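Local coordinates for uroporphyrinogen III synthase (Thermus thermophilus, PDB 1WCW), which probably catalyses the closure of the linear tetrapyrrole hydroxymethylbilane, with inversion of its last pyrrole ring, to give uroporphyrinogen III on the pathway to haem and related tetrapyrroles, at residues S122-L127 and L143-N148; L187-A192 and E196-G201; A134-Y139 and N148-R153. One frame throughout, in Å; residues are numbered along the deposited sequence.

Contact 1: S122-L127 and L143-N148; sequences SLLPLL and LPLLEN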
ATOM      1  N   SER A 122      10.638  -7.570  -5.857  1.00 14.19           N
ATOM      2  CA  SER A 122      10.438  -9.011  -5.814  1.00 12.95           C
ATOM      3  C   SER A 122       9.890  -9.526  -7.133  1.00 14.96           C
ATOM      4  O   SER A 122       9.938 -10.745  -7.382  1.00 15.62           O
ATOM      5  CB  SER A 122       9.476  -9.434  -4.687  1.00 14.91           C
ATOM      6  OG  SER A 122       8.123  -8.993  -4.974  1.00 15.91           O
ATOM      7  N   LEU A 123       9.285  -8.654  -7.957  1.00 12.25           N
ATOM      8  CA  LEU A 123       8.743  -9.076  -9.256  1.00 13.02           C
ATOM      9  C   LEU A 123       9.814  -9.171 -10.337  1.00 12.58           C
ATOM     10  O   LEU A 123       9.561  -9.815 -11.387  1.00 13.75           O
ATOM     11  CB  LEU A 123       7.669  -8.114  -9.753  1.00 13.53           C
ATOM     12  CG  LEU A 123       6.385  -8.203  -8.934  1.00 13.12           C
ATOM     13  CD1 LEU A 123       5.446  -7.117  -9.386  1.00 14.56           C
ATOM     14  CD2 LEU A 123       5.673  -9.583  -9.040  1.00 18.40           C
ATOM     15  N   LEU A 124      10.980  -8.535 -10.160  1.00 14.60           N
ATOM     16  CA  LEU A 124      11.992  -8.633 -11.239  1.00 14.52           C
ATOM     17  C   LEU A 124      12.262 -10.048 -11.828  1.00 15.59           C
ATOM     18  O   LEU A 124      12.253 -10.224 -13.060  1.00 17.15           O
ATOM     19  CB  LEU A 124      13.269  -7.964 -10.773  1.00 16.92           C
ATOM     20  CG  LEU A 124      13.060  -6.499 -10.419  1.00 19.53           C
ATOM     21  CD1 LEU A 124      14.383  -6.002  -9.761  1.00 18.62           C
ATOM     22  CD2 LEU A 124      12.647  -5.636 -11.620  1.00 22.83           C
ATOM     23  N   PRO A 125      12.530 -11.080 -10.997  1.00 14.80           N
ATOM     24  CA  PRO A 125      12.784 -12.441 -11.548  1.00 14.99           C
ATOM     25  C   PRO A 125      11.589 -13.116 -12.119  1.00 17.02           C
ATOM     26  O   PRO A 125      11.675 -14.175 -12.795  1.00 17.53           O
ATOM     27  CB  PRO A 125      13.375 -13.188 -10.363  1.00 17.15           C
ATOM     28  CG  PRO A 125      12.684 -12.544  -9.160  1.00 21.37           C
ATOM     29  CD  PRO A 125      12.692 -11.054  -9.516  1.00 16.49           C
ATOM     30  N   LEU A 126      10.421 -12.515 -11.898  1.00 15.54           N
ATOM     31  CA  LEU A 126       9.171 -13.062 -12.386  1.00 15.53           C
ATOM     32  C   LEU A 126       8.725 -12.318 -13.629  1.00 14.51           C
ATOM     33  O   LEU A 126       7.644 -12.689 -14.148  1.00 18.86           O
ATOM     34  CB  LEU A 126       8.100 -12.930 -11.273  1.00 14.91           C
ATOM     35  CG  LEU A 126       8.498 -13.438  -9.901  1.00 14.16           C
ATOM     36  CD1 LEU A 126       7.260 -13.269  -8.944  1.00 16.38           C
ATOM     37  CD2 LEU A 126       8.878 -14.937  -9.911  1.00 16.70           C
ATOM     38  N   LEU A 127       9.439 -11.259 -14.073  1.00 13.81           N
ATOM     39  CA  LEU A 127       9.009 -10.508 -15.244  1.00 15.93           C
ATOM     40  C   LEU A 127       9.715 -11.133 -16.402  1.00 13.58           C
ATOM     41  O   LEU A 127      10.947 -10.970 -16.559  1.00 16.07           O
ATOM     42  CB  LEU A 127       9.400  -9.014 -15.203  1.00 17.35           C
ATOM     43  CG  LEU A 127       8.793  -8.107 -14.148  1.00 20.48           C
ATOM     44  CD1 LEU A 127       9.392  -6.702 -14.295  1.00 23.29           C
ATOM     45  CD2 LEU A 127       7.310  -8.107 -14.264  1.00 16.95           C
ATOM     46  N   LEU A 143       5.069   3.859 -10.102  1.00 12.02           N
ATOM     47  CA  LEU A 143       5.857   2.630  -9.827  1.00 13.40           C
ATOM     48  C   LEU A 143       6.932   2.595 -10.925  1.00 13.25           C
ATOM     49  O   LEU A 143       6.978   1.748 -11.820  1.00 14.26           O
ATOM     50  CB  LEU A 143       4.974   1.390  -9.894  1.00 13.24           C
ATOM     51  CG  LEU A 143       3.882   1.376  -8.854  1.00 12.93           C
ATOM     52  CD1 LEU A 143       2.995   0.080  -9.040  1.00 17.31           C
ATOM     53  CD2 LEU A 143       4.521   1.330  -7.470  1.00 16.22           C
ATOM     54  N   PRO A 144       7.883   3.521 -10.861  1.00 17.38           N
ATOM     55  CA  PRO A 144       8.895   3.567 -11.912  1.00 15.50           C
ATOM     56  C   PRO A 144       9.805   2.367 -12.090  1.00 13.94           C
ATOM     57  O   PRO A 144      10.201   2.074 -13.220  1.00 17.28           O
ATOM     58  CB  PRO A 144       9.669   4.854 -11.595  1.00 17.19           C
ATOM     59  CG  PRO A 144       9.590   4.935 -10.117  1.00 20.31           C
ATOM     60  CD  PRO A 144       8.117   4.524  -9.821  1.00 16.76           C
ATOM     61  N   LEU A 145      10.112   1.685 -11.000  1.00 16.67           N
ATOM     62  CA  LEU A 145      10.972   0.514 -11.144  1.00 17.27           C
ATOM     63  C   LEU A 145      10.257  -0.532 -11.995  1.00 19.39           C
ATOM     64  O   LEU A 145      10.831  -1.106 -12.958  1.00 17.51           O
ATOM     65  CB  LEU A 145      11.344   0.005  -9.753  1.00 20.19           C
ATOM     66  CG  LEU A 145      12.341  -1.140  -9.694  1.00 28.41           C
ATOM     67  CD1 LEU A 145      12.880  -1.267  -8.274  1.00 33.78           C
ATOM     68  CD2 LEU A 145      11.667  -2.382 -10.092  1.00 32.18           C
ATOM     69  N   LEU A 146       8.970  -0.746 -11.737  1.00 15.89           N
ATOM     70  CA  LEU A 146       8.198  -1.714 -12.458  1.00 15.43           C
ATOM     71  C   LEU A 146       7.980  -1.279 -13.861  1.00 14.63           C
ATOM     72  O   LEU A 146       8.087  -2.092 -14.796  1.00 14.96           O
ATOM     73  CB  LEU A 146       6.863  -1.922 -11.738  1.00 20.05           C
ATOM     74  CG  LEU A 146       6.260  -3.287 -11.577  1.00 28.11           C
ATOM     75  CD1 LEU A 146       7.352  -4.318 -11.189  1.00 20.10           C
ATOM     76  CD2 LEU A 146       5.212  -3.218 -10.435  1.00 15.93           C
ATOM     77  N   GLU A 147       7.595  -0.006 -14.059  1.00 14.58           N
ATOM     78  CA  GLU A 147       7.324   0.461 -15.387  1.00 15.96           C
ATOM     79  C   GLU A 147       8.505   0.405 -16.311  1.00 15.18           C
ATOM     80  O   GLU A 147       8.407  -0.017 -17.452  1.00 17.51           O
ATOM     81  CB  GLU A 147       6.755   1.885 -15.366  1.00 18.93           C
ATOM     82  CG  GLU A 147       5.324   1.809 -14.948  1.00 20.48           C
ATOM     83  CD  GLU A 147       4.413   2.874 -15.586  1.00 32.88           C
ATOM     84  OE1 GLU A 147       4.491   3.179 -16.808  1.00 38.40           O
ATOM     85  OE2 GLU A 147       3.566   3.398 -14.862  1.00 26.23           O
ATOM     86  N   ASN A 148       9.649   0.749 -15.766  1.00 14.60           N
ATOM     87  CA  ASN A 148      10.854   0.701 -16.535  1.00 17.30           C
ATOM     88  C   ASN A 148      11.256  -0.756 -16.791  1.00 15.81           C
ATOM     89  O   ASN A 148      11.694  -1.104 -17.920  1.00 16.53           O
ATOM     90  CB  ASN A 148      11.951   1.474 -15.803  1.00 22.71           C
ATOM     91  CG  ASN A 148      11.772   2.964 -15.941  1.00 35.28           C
ATOM     92  OD1 ASN A 148      11.709   3.476 -17.054  1.00 43.03           O
ATOM     93  ND2 ASN A 148      11.684   3.669 -14.823  1.00 38.78           N
TER
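Leu146 meets Leu123 with both of its methyl groups. Its CD1 lies 3.8 Å from Leu123 CD1 and also reaches back toward the root of that side chain, 4.1 Å from Leu123 CB. The other methyl, Leu146 CD2, closes on the same Leu123 CD1 at 4.0 Å, so one methyl is held against a forked end. Leu146 makes these contacts with its chi1 at -139°, away from a staggered value. Leu127 adds a looser touch, its CD1 being 4.4 Å from Leu146 CD1. Nearer the surface, Leu124 and Leu145 run at about a right angle and meet by a single methyl each, CD2 to CD2 at 3.7 Å; Leu145 gets there with CG anti to its backbone N (chi1 -175°).

Beneath this leucine cluster, Leu64 of strand 62-65 is touched by Leu123, Leu127 and Leu146 alike. Residues 124-126 form a 3-10 turn, with Leu126 N bonded to Leu123 O at 2.9 Å. Leu124 O in the turn and Leu127 O just after it accept hydrogen bonds from Arg153 NH2 and NE, which tie the residue after helix 144-152 to this backbone. Together the end of helix 120-123 and the start of helix 144-152 pack side by side on one face of the mixed sheet, the helix-on-sheet layering of an alpha/beta domain in the HemD family.

Contact 2: L187-A192 and E196-G201; sequences LAFVAA and EFLFEG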
ATOM      1  N   LEU A 187       3.668   5.965  16.725  1.00  7.12           N
ATOM      2  CA  LEU A 187       2.897   6.204  15.521  1.00  6.33           C
ATOM      3  C   LEU A 187       2.820   4.907  14.780  1.00  6.04           C
ATOM      4  O   LEU A 187       3.868   4.324  14.459  1.00  6.77           O
ATOM      5  CB  LEU A 187       3.559   7.295  14.658  1.00  6.94           C
ATOM      6  CG  LEU A 187       2.993   7.404  13.262  1.00  6.48           C
ATOM      7  CD1 LEU A 187       1.556   7.827  13.236  1.00  7.94           C
ATOM      8  CD2 LEU A 187       3.853   8.522  12.519  1.00  9.84           C
ATOM      9  N   ALA A 188       1.601   4.476  14.453  1.00  7.06           N
ATOM     10  CA  ALA A 188       1.390   3.225  13.731  1.00  7.30           C
ATOM     11  C   ALA A 188       1.114   3.470  12.255  1.00  6.22           C
ATOM     12  O   ALA A 188       0.236   4.250  11.906  1.00  7.06           O
ATOM     13  CB  ALA A 188       0.227   2.506  14.390  1.00  8.30           C
ATOM     14  N   PHE A 189       1.850   2.717  11.425  1.00  7.29           N
ATOM     15  CA  PHE A 189       1.683   2.709   9.960  1.00  7.14           C
ATOM     16  C   PHE A 189       1.195   1.325   9.578  1.00  8.22           C
ATOM     17  O   PHE A 189       1.750   0.319  10.006  1.00  8.94           O
ATOM     18  CB  PHE A 189       3.022   2.954   9.255  1.00  8.60           C
ATOM     19  CG  PHE A 189       3.665   4.263   9.596  1.00  6.24           C
ATOM     20  CD1 PHE A 189       4.539   4.392  10.620  1.00  8.06           C
ATOM     21  CD2 PHE A 189       3.440   5.337   8.755  1.00  9.54           C
ATOM     22  CE1 PHE A 189       5.221   5.620  10.841  1.00  8.09           C
ATOM     23  CE2 PHE A 189       4.128   6.560   8.972  1.00  8.10           C
ATOM     24  CZ  PHE A 189       4.993   6.670   9.988  1.00  8.27           C
ATOM     25  N   VAL A 190       0.169   1.296   8.748  1.00  9.18           N
ATOM     26  CA  VAL A 190      -0.341   0.005   8.292  1.00 11.02           C
ATOM     27  C   VAL A 190      -0.100  -0.291   6.836  1.00 11.55           C
ATOM     28  O   VAL A 190      -0.395  -1.382   6.365  1.00 16.49           O
ATOM     29  CB  VAL A 190      -1.830  -0.237   8.614  1.00 15.31           C
ATOM     30  CG1 VAL A 190      -1.995  -0.199  10.164  1.00 17.08           C
ATOM     31  CG2 VAL A 190      -2.648   0.783   7.967  1.00 17.13           C
ATOM     32  N   ALA A 191       0.532   0.621   6.133  1.00  9.84           N
ATOM     33  CA  ALA A 191       0.871   0.361   4.734  1.00  9.92           C
ATOM     34  C   ALA A 191       2.094   1.190   4.397  1.00  8.98           C
ATOM     35  O   ALA A 191       2.237   2.332   4.856  1.00  8.85           O
ATOM     36  CB  ALA A 191      -0.313   0.819   3.811  1.00 12.21           C
ATOM     37  N   ALA A 192       2.926   0.720   3.504  1.00  8.67           N
ATOM     38  CA  ALA A 192       4.088   1.439   3.084  1.00  7.96           C
ATOM     39  C   ALA A 192       3.758   2.764   2.492  1.00  8.57           C
ATOM     40  O   ALA A 192       4.512   3.726   2.693  1.00  9.13           O
ATOM     41  CB  ALA A 192       4.881   0.583   2.056  1.00 10.29           C
ATOM     42  N   GLU A 196       5.504   6.620   2.854  1.00  9.22           N
ATOM     43  CA  GLU A 196       5.971   7.407   1.731  1.00  7.80           C
ATOM     44  C   GLU A 196       5.277   8.737   1.708  1.00  8.21           C
ATOM     45  O   GLU A 196       5.938   9.789   1.555  1.00  9.45           O
ATOM     46  CB  GLU A 196       5.712   6.656   0.408  1.00  9.47           C
ATOM     47  CG  GLU A 196       6.313   5.246   0.270  1.00 10.44           C
ATOM     48  CD  GLU A 196       7.824   5.166   0.361  1.00 14.65           C
ATOM     49  OE1 GLU A 196       8.325   4.015   0.522  1.00 20.94           O
ATOM     50  OE2 GLU A 196       8.537   6.187   0.287  1.00 14.18           O
ATOM     51  N   PHE A 197       3.965   8.797   1.962  1.00  7.04           N
ATOM     52  CA  PHE A 197       3.272  10.083   1.940  1.00  8.10           C
ATOM     53  C   PHE A 197       3.738  10.988   3.049  1.00  8.12           C
ATOM     54  O   PHE A 197       3.898  12.201   2.842  1.00  8.51           O
ATOM     55  CB  PHE A 197       1.755   9.882   2.063  1.00  8.05           C
ATOM     56  CG  PHE A 197       1.070   9.355   0.803  1.00  8.73           C
ATOM     57  CD1 PHE A 197      -0.166   8.728   0.920  1.00 12.55           C
ATOM     58  CD2 PHE A 197       1.569   9.499  -0.436  1.00 12.20           C
ATOM     59  CE1 PHE A 197      -0.878   8.275  -0.223  1.00 14.51           C
ATOM     60  CE2 PHE A 197       0.806   9.035  -1.575  1.00 12.52           C
ATOM     61  CZ  PHE A 197      -0.396   8.445  -1.428  1.00 11.32           C
ATOM     62  N   LEU A 198       3.930  10.450   4.276  1.00  8.11           N
ATOM     63  CA  LEU A 198       4.417  11.306   5.353  1.00  6.70           C
ATOM     64  C   LEU A 198       5.760  11.899   5.029  1.00  8.93           C
ATOM     65  O   LEU A 198       5.938  13.135   5.176  1.00  8.43           O
ATOM     66  CB  LEU A 198       4.462  10.438   6.621  1.00  8.10           C
ATOM     67  CG  LEU A 198       5.034  11.179   7.815  1.00  9.53           C
ATOM     68  CD1 LEU A 198       4.189  12.416   8.206  1.00 10.99           C
ATOM     69  CD2 LEU A 198       5.070  10.244   9.022  1.00 11.04           C
ATOM     70  N   PHE A 199       6.728  11.090   4.621  1.00  8.33           N
ATOM     71  CA  PHE A 199       8.047  11.656   4.349  1.00  9.37           C
ATOM     72  C   PHE A 199       8.060  12.484   3.111  1.00 10.19           C
ATOM     73  O   PHE A 199       8.824  13.505   3.128  1.00 11.59           O
ATOM     74  CB  PHE A 199       9.090  10.529   4.247  1.00 11.01           C
ATOM     75  CG  PHE A 199       9.685  10.161   5.575  1.00  9.59           C
ATOM     76  CD1 PHE A 199       9.166   9.175   6.364  1.00 11.03           C
ATOM     77  CD2 PHE A 199      10.743  10.926   6.071  1.00 12.63           C
ATOM     78  CE1 PHE A 199       9.693   8.931   7.643  1.00 14.06           C
ATOM     79  CE2 PHE A 199      11.269  10.694   7.353  1.00 15.22           C
ATOM     80  CZ  PHE A 199      10.759   9.714   8.108  1.00 14.77           C
ATOM     81  N   GLU A 200       7.269  12.200   2.089  1.00  8.12           N
ATOM     82  CA  GLU A 200       7.293  13.050   0.871  1.00 10.62           C
ATOM     83  C   GLU A 200       6.595  14.350   1.156  1.00 13.27           C
ATOM     84  O   GLU A 200       6.899  15.343   0.422  1.00 14.25           O
ATOM     85  CB  GLU A 200       6.643  12.361  -0.335  1.00 11.32           C
ATOM     86  CG  GLU A 200       7.419  11.141  -0.849  1.00 10.83           C
ATOM     87  CD  GLU A 200       6.717  10.410  -1.958  1.00 13.96           C
ATOM     88  OE1 GLU A 200       5.688  10.929  -2.423  1.00 20.61           O
ATOM     89  OE2 GLU A 200       7.122   9.324  -2.360  1.00 15.47           O
ATOM     90  N   GLY A 201       5.687  14.405   2.122  1.00 11.21           N
ATOM     91  CA  GLY A 201       4.956  15.625   2.390  1.00 11.49           C
ATOM     92  C   GLY A 201       5.413  16.426   3.580  1.00 10.99           C
ATOM     93  O   GLY A 201       4.790  17.498   3.825  1.00 15.60           O
TER
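Leu187, on strand 186-189, reaches with CD2 to Leu198 CD2 of the following helix, and the two leucines meet tip to tip at 4.1 Å. Two residues on, Phe189 receives the same methyl at the rim of its ring: Leu198 CD2 lies in the ring plane, 3.7 Å from Phe189 CZ and 3.8 Å from Phe189 CE2, the two side chains running roughly perpendicular. Leu198 can serve both because CG is anti to its backbone N (chi1 177°), which sends the branch toward the strand. Thr225 and Leu229 of helix 223-231 also touch Phe189.

The chain then leaves the sheet. Gln194 OE1 takes a hydrogen bond from Val190 N in the turn. Ala192 O accepts a hydrogen bond from Glu196 N, four residues on, at 3.1 Å, in the carbonyl plane and with an N-H...O angle of 160°. Glu196 CG tucks in 3.4 Å from Ala192 O; beyond it the side chain bends at chi2, and OE2 is hydrogen-bonded to Trp232 NE1. A glycerol, probably from the crystallisation liquor, lies about 4 Å from the Ala192 side chain. This is the strand-to-helix step at the C-terminal end of a parallel strand, a position where alpha/beta folds commonly place binding sites.

Contact 3: A134-Y139 and N148-R153; sequences AALQLY and NALAER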
ATOM      1  N   ALA A 134       1.939  -5.284 -21.934  1.00 11.47           N
ATOM      2  CA  ALA A 134       1.833  -5.612 -20.499  1.00 10.04           C
ATOM      3  C   ALA A 134       0.883  -4.606 -19.864  1.00 11.03           C
ATOM      4  O   ALA A 134       1.157  -3.405 -19.795  1.00 13.42           O
ATOM      5  CB  ALA A 134       3.211  -5.538 -19.800  1.00 12.09           C
ATOM      6  N   ALA A 135      -0.204  -5.109 -19.321  1.00  9.77           N
ATOM      7  CA  ALA A 135      -1.186  -4.285 -18.625  1.00  8.88           C
ATOM      8  C   ALA A 135      -0.759  -4.221 -17.173  1.00  9.68           C
ATOM      9  O   ALA A 135      -0.459  -5.267 -16.557  1.00 12.66           O
ATOM     10  CB  ALA A 135      -2.540  -4.936 -18.716  1.00 11.65           C
ATOM     11  N   LEU A 136      -0.662  -3.028 -16.623  1.00  9.20           N
ATOM     12  CA  LEU A 136      -0.200  -2.828 -15.262  1.00  8.52           C
ATOM     13  C   LEU A 136      -1.302  -2.128 -14.483  1.00  8.30           C
ATOM     14  O   LEU A 136      -1.675  -0.975 -14.821  1.00  9.77           O
ATOM     15  CB  LEU A 136       1.095  -1.985 -15.309  1.00 10.37           C
ATOM     16  CG  LEU A 136       1.591  -1.503 -13.967  1.00 11.08           C
ATOM     17  CD1 LEU A 136       1.961  -2.622 -13.047  1.00 13.49           C
ATOM     18  CD2 LEU A 136       2.794  -0.680 -14.218  1.00 11.87           C
ATOM     19  N   GLN A 137      -1.809  -2.746 -13.449  1.00  8.42           N
ATOM     20  CA  GLN A 137      -2.826  -2.111 -12.621  1.00  6.79           C
ATOM     21  C   GLN A 137      -2.129  -1.303 -11.531  1.00  8.93           C
ATOM     22  O   GLN A 137      -1.305  -1.837 -10.770  1.00  9.77           O
ATOM     23  CB  GLN A 137      -3.676  -3.197 -11.989  1.00  9.87           C
ATOM     24  CG  GLN A 137      -4.719  -2.685 -10.968  1.00 10.33           C
ATOM     25  CD  GLN A 137      -4.212  -2.801  -9.528  1.00  9.12           C
ATOM     26  OE1 GLN A 137      -4.255  -1.818  -8.749  1.00 12.11           O
ATOM     27  NE2 GLN A 137      -3.781  -3.938  -9.175  1.00  6.73           N
ATOM     28  N   LEU A 138      -2.447  -0.006 -11.459  1.00 10.05           N
ATOM     29  CA  LEU A 138      -1.881   0.984 -10.530  1.00 11.56           C
ATOM     30  C   LEU A 138      -2.949   1.457  -9.554  1.00 10.57           C
ATOM     31  O   LEU A 138      -4.143   1.114  -9.637  1.00 11.09           O
ATOM     32  CB  LEU A 138      -1.447   2.141 -11.388  1.00 14.37           C
ATOM     33  CG  LEU A 138      -0.402   1.797 -12.443  1.00 16.68           C
ATOM     34  CD1 LEU A 138      -0.243   2.969 -13.440  1.00 22.12           C
ATOM     35  CD2 LEU A 138       0.934   1.462 -11.736  1.00 19.42           C
ATOM     36  N   TYR A 139      -2.479   2.224  -8.580  1.00 12.44           N
ATOM     37  CA  TYR A 139      -3.325   2.733  -7.516  1.00 11.81           C
ATOM     38  C   TYR A 139      -3.011   4.196  -7.178  1.00 13.55           C
ATOM     39  O   TYR A 139      -3.275   4.638  -6.072  1.00 15.36           O
ATOM     40  CB  TYR A 139      -3.228   1.871  -6.295  1.00 14.03           C
ATOM     41  CG  TYR A 139      -1.829   1.583  -5.881  1.00 13.36           C
ATOM     42  CD1 TYR A 139      -1.107   2.449  -5.035  1.00 15.02           C
ATOM     43  CD2 TYR A 139      -1.181   0.401  -6.317  1.00 13.31           C
ATOM     44  CE1 TYR A 139       0.235   2.151  -4.607  1.00 12.59           C
ATOM     45  CE2 TYR A 139       0.101   0.098  -5.928  1.00 12.74           C
ATOM     46  CZ  TYR A 139       0.811   0.980  -5.062  1.00 11.82           C
ATOM     47  OH  TYR A 139       2.045   0.689  -4.618  1.00 14.63           O
ATOM     48  N   ASN A 148       9.649   0.749 -15.766  1.00 14.60           N
ATOM     49  CA  ASN A 148      10.854   0.701 -16.535  1.00 17.30           C
ATOM     50  C   ASN A 148      11.256  -0.756 -16.791  1.00 15.81           C
ATOM     51  O   ASN A 148      11.694  -1.104 -17.920  1.00 16.53           O
ATOM     52  CB  ASN A 148      11.951   1.474 -15.803  1.00 22.71           C
ATOM     53  CG  ASN A 148      11.772   2.964 -15.941  1.00 35.28           C
ATOM     54  OD1 ASN A 148      11.709   3.476 -17.054  1.00 43.03           O
ATOM     55  ND2 ASN A 148      11.684   3.669 -14.823  1.00 38.78           N
ATOM     56  N   ALA A 149      11.131  -1.627 -15.778  1.00 14.69           N
ATOM     57  CA  ALA A 149      11.476  -3.037 -16.026  1.00 13.68           C
ATOM     58  C   ALA A 149      10.568  -3.671 -17.104  1.00 14.47           C
ATOM     59  O   ALA A 149      11.052  -4.425 -17.958  1.00 12.42           O
ATOM     60  CB  ALA A 149      11.379  -3.813 -14.763  1.00 13.66           C
ATOM     61  N   LEU A 150       9.259  -3.371 -17.142  1.00 12.54           N
ATOM     62  CA  LEU A 150       8.398  -3.951 -18.157  1.00 13.49           C
ATOM     63  C   LEU A 150       8.887  -3.515 -19.524  1.00 12.19           C
ATOM     64  O   LEU A 150       8.899  -4.340 -20.464  1.00 14.16           O
ATOM     65  CB  LEU A 150       6.952  -3.510 -17.958  1.00 16.03           C
ATOM     66  CG  LEU A 150       6.284  -4.236 -16.793  1.00 13.34           C
ATOM     67  CD1 LEU A 150       5.001  -3.500 -16.491  1.00 14.98           C
ATOM     68  CD2 LEU A 150       6.073  -5.718 -17.111  1.00 14.14           C
ATOM     69  N   ALA A 151       9.286  -2.249 -19.658  1.00 15.88           N
ATOM     70  CA  ALA A 151       9.778  -1.777 -20.968  1.00 16.80           C
ATOM     71  C   ALA A 151      11.086  -2.462 -21.323  1.00 19.84           C
ATOM     72  O   ALA A 151      11.268  -2.895 -22.486  1.00 17.90           O
ATOM     73  CB  ALA A 151       9.962  -0.238 -20.929  1.00 18.91           C
ATOM     74  N   GLU A 152      11.978  -2.618 -20.349  1.00 17.75           N
ATOM     75  CA  GLU A 152      13.260  -3.310 -20.596  1.00 19.85           C
ATOM     76  C   GLU A 152      13.021  -4.755 -21.033  1.00 21.62           C
ATOM     77  O   GLU A 152      13.776  -5.319 -21.856  1.00 20.26           O
ATOM     78  CB  GLU A 152      14.153  -3.265 -19.352  1.00 23.80           C
ATOM     79  CG  GLU A 152      14.774  -1.916 -19.078  1.00 30.44           C
ATOM     80  CD  GLU A 152      15.653  -1.934 -17.817  1.00 42.88           C
ATOM     81  OE1 GLU A 152      15.158  -2.291 -16.709  1.00 46.86           O
ATOM     82  OE2 GLU A 152      16.852  -1.592 -17.928  1.00 49.99           O
ATOM     83  N   ARG A 153      11.985  -5.376 -20.488  1.00 15.55           N
ATOM     84  CA  ARG A 153      11.651  -6.749 -20.840  1.00 14.67           C
ATOM     85  C   ARG A 153      10.972  -6.897 -22.200  1.00 16.98           C
ATOM     86  O   ARG A 153      10.653  -8.018 -22.603  1.00 21.12           O
ATOM     87  CB  ARG A 153      10.728  -7.335 -19.749  1.00 16.86           C
ATOM     88  CG  ARG A 153      11.368  -7.572 -18.422  1.00 17.65           C
ATOM     89  CD  ARG A 153      12.486  -8.602 -18.443  1.00 14.91           C
ATOM     90  NE  ARG A 153      12.719  -9.009 -17.065  1.00 20.73           N
ATOM     91  CZ  ARG A 153      13.476  -8.316 -16.228  1.00 25.01           C
ATOM     92  NH1 ARG A 153      14.091  -7.221 -16.656  1.00 29.54           N
ATOM     93  NH2 ARG A 153      13.518  -8.622 -14.944  1.00 22.16           N
TER
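Leu150 of helix 144-152 sits over Ala134 and Leu136 of strand 132-137, the first strand and the helix of a beta-alpha-beta unit completed by strand 155-167. Apolar packing carries the contact, and Leu150 divides it between its two methyls. Its CD1 goes to the branched end of Leu136, 4.2 Å from Leu136 CD2, while the other methyl serves Ala134. The side chain of Ala134 is a single methyl, consistent with the close approach there: Ala134 CA lies 7.2 Å from Leu150 CA. Leu136 turns its branch to the helix with CG anti to the backbone N (chi1 171°), whereas Ala135 between them turns to the other side of the sheet. Val157 of the second strand touches Leu150 too, so the helix bridges both strands.

Backbone bonding keeps each partner in shape. Ala134 and Leu136 pair with Leu158, and Ala135 with Leu62 and Leu64, placing the strand inside the sheet with a parallel neighbour on each flank. On the helix, Glu152 N bonds to Asn148 O at 2.9 Å. Chi1 of Leu150, -75°, puts CG anti to its carbonyl carbon, and from there Leu150 CD2 drops to 3.9 Å from Ala134 CB.

In the fold
Contacts 1 and 3 belong to the domain built on the mixed sheet and share helix 144-152, which packs against both segment 122-127 and strand 132-137. Their centres lie about 7 Å apart and they touch directly, Leu127 CD1 packing on Ala149 CB at 3.5 Å and Glu147 CG on Leu136 CD2 at 3.6 Å. Contact 2 sits in the other domain, on the five-stranded parallel sheet, with its centre about 22 Å from that of contact 1 and about 24 Å from that of contact 3. A glycerol, probably from the crystallisation liquor, lies about 5 Å from the Leu146 side chain. In this family the active site is thought to lie in the cleft between the domains.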